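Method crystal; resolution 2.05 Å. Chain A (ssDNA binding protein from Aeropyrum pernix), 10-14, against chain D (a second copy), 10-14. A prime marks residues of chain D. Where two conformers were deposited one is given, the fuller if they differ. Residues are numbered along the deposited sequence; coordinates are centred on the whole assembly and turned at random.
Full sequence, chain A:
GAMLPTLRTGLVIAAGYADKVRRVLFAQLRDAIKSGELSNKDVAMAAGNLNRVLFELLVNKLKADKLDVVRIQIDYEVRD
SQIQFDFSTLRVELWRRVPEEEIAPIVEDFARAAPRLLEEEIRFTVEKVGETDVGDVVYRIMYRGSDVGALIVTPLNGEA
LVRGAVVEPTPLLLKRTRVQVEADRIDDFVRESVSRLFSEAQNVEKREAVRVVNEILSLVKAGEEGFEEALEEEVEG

Chain A (10-14) GLVIA
Chain D 10-14: GLVIA

The two copies of this stretch meet about Leu11 and Leu11′, whose CA atoms lie 6.6 Å apart and set the register. The chains run neither parallel nor squarely antiparallel: the CA 11 to CA 13 directions differ by 138°. Each chain enters through Gly10 at positive phi (73/-172 in chain A, 69/-173 in chain D), a conformation that favours glycine. It then extends through Leu11 (-72/132; -71/133 in the second copy), Val12 (-148/143; -148/142) and Ile13 (-64/137; -59/138), with residues 12 and 13 in a strand, before turning into 3-10 geometry at Ala14 (-58/-37; -56/-38).

Leu11 is the bump on each side. Its CA-to-CB bond points toward the other chain, and the mt rotamer (chi1 -60°, chi2 176°; -56° and 176° in the second copy) carries the side-chain end up against the partner's backbone. The two leucines touch at their bases, CB of Leu11 lying 4.1 Å from CB of Leu11′, so each side chain passes beside the other rather than meeting it tip to tip.

The hollow that receives each leucine is floored by main chain and flanked by isoleucine. Leu11 CD1 rests 3.9 Å from Val12′ C and 3.8 Å from Ile13′ N; reciprocally, Leu11′ CD1 sits 3.8 Å from both Val12 CA and Ile13 N. Ile13 leaves its backbone sideways, but its mm rotamer (chi1 -69°, chi2 -70°; -64° and -68° in Ile13′) brings the side-chain end nearer the opposing leucine. Thus Leu11 CD2 approaches Ile13′ CD1 to 4.2 Å, and Ile13 CG1 approaches Leu11′ CD1 to 4.2 Å.

In Val12 and Val12′, both with chi1 p, the CA-to-CB bond points away from the other chain, and CD1 of the partner's leucine lies against the backbone. No hydrogen bond crosses between the stretches; the 245 Å² buried comes from van der Waals packing of apolar side chains on one another and on main chain.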

# COMPACT_ATOMS: atom_id res chain seq x y z
N GLY A 10 -3.57 7.02 7.09
CA GLY A 10 -2.16 6.99 6.74
C GLY A 10 -1.82 8.35 6.12
O GLY A 10 -2.64 9.27 6.15
N LEU A 11 -0.62 8.49 5.56
CA LEU A 11 -0.27 9.73 4.87
C LEU A 11 -1.01 9.84 3.55
O LEU A 11 -1.05 8.89 2.77
CB LEU A 11 1.23 9.78 4.58
CG LEU A 11 2.19 9.71 5.77
CD1 LEU A 11 3.63 9.66 5.23
CD2 LEU A 11 1.97 10.91 6.74
N VAL A 12 -1.61 10.99 3.29
CA VAL A 12 -2.34 11.20 2.05
C VAL A 12 -2.26 12.67 1.61
O VAL A 12 -2.24 13.57 2.43
CB VAL A 12 -3.81 10.70 2.18
CG1 VAL A 12 -4.61 11.56 3.15
CG2 VAL A 12 -4.48 10.62 0.82
N ILE A 13 -2.16 12.90 0.30
CA ILE A 13 -2.20 14.26 -0.24
C ILE A 13 -3.58 14.81 0.08
O ILE A 13 -4.58 14.10 -0.02
CB ILE A 13 -1.93 14.28 -1.76
CG1 ILE A 13 -0.48 13.91 -2.05
CG2 ILE A 13 -2.16 15.67 -2.32
CD1 ILE A 13 0.50 15.00 -1.61
N ALA A 14 -3.64 16.06 0.52
CA ALA A 14 -4.89 16.60 1.07
C ALA A 14 -6.06 16.53 0.09
O ALA A 14 -7.19 16.25 0.49
CB ALA A 14 -4.69 18.03 1.61
N GLY D 10 6.66 6.99 -3.01
CA GLY D 10 5.39 7.46 -2.50
C GLY D 10 5.68 8.30 -1.26
O GLY D 10 6.85 8.58 -0.93
N LEU D 11 4.63 8.71 -0.56
CA LEU D 11 4.79 9.52 0.66
C LEU D 11 5.36 8.65 1.75
O LEU D 11 4.88 7.55 1.98
CB LEU D 11 3.44 10.07 1.12
CG LEU D 11 2.63 10.91 0.12
CD1 LEU D 11 1.26 11.27 0.72
CD2 LEU D 11 3.42 12.17 -0.27
N VAL D 12 6.37 9.14 2.46
CA VAL D 12 6.96 8.39 3.57
C VAL D 12 7.47 9.36 4.63
O VAL D 12 7.98 10.43 4.31
CB VAL D 12 8.11 7.47 3.08
CG1 VAL D 12 9.24 8.29 2.46
CG2 VAL D 12 8.66 6.60 4.23
N ILE D 13 7.31 9.01 5.90
CA ILE D 13 7.92 9.81 6.95
C ILE D 13 9.44 9.82 6.69
O ILE D 13 10.01 8.79 6.31
CB ILE D 13 7.61 9.23 8.36
CG1 ILE D 13 6.11 9.30 8.63
CG2 ILE D 13 8.34 10.00 9.44
CD1 ILE D 13 5.58 10.73 8.79
N ALA D 14 10.08 10.98 6.85
CA ALA D 14 11.49 11.14 6.48
C ALA D 14 12.40 10.13 7.15
O ALA D 14 13.35 9.63 6.54
CB ALA D 14 11.97 12.57 6.77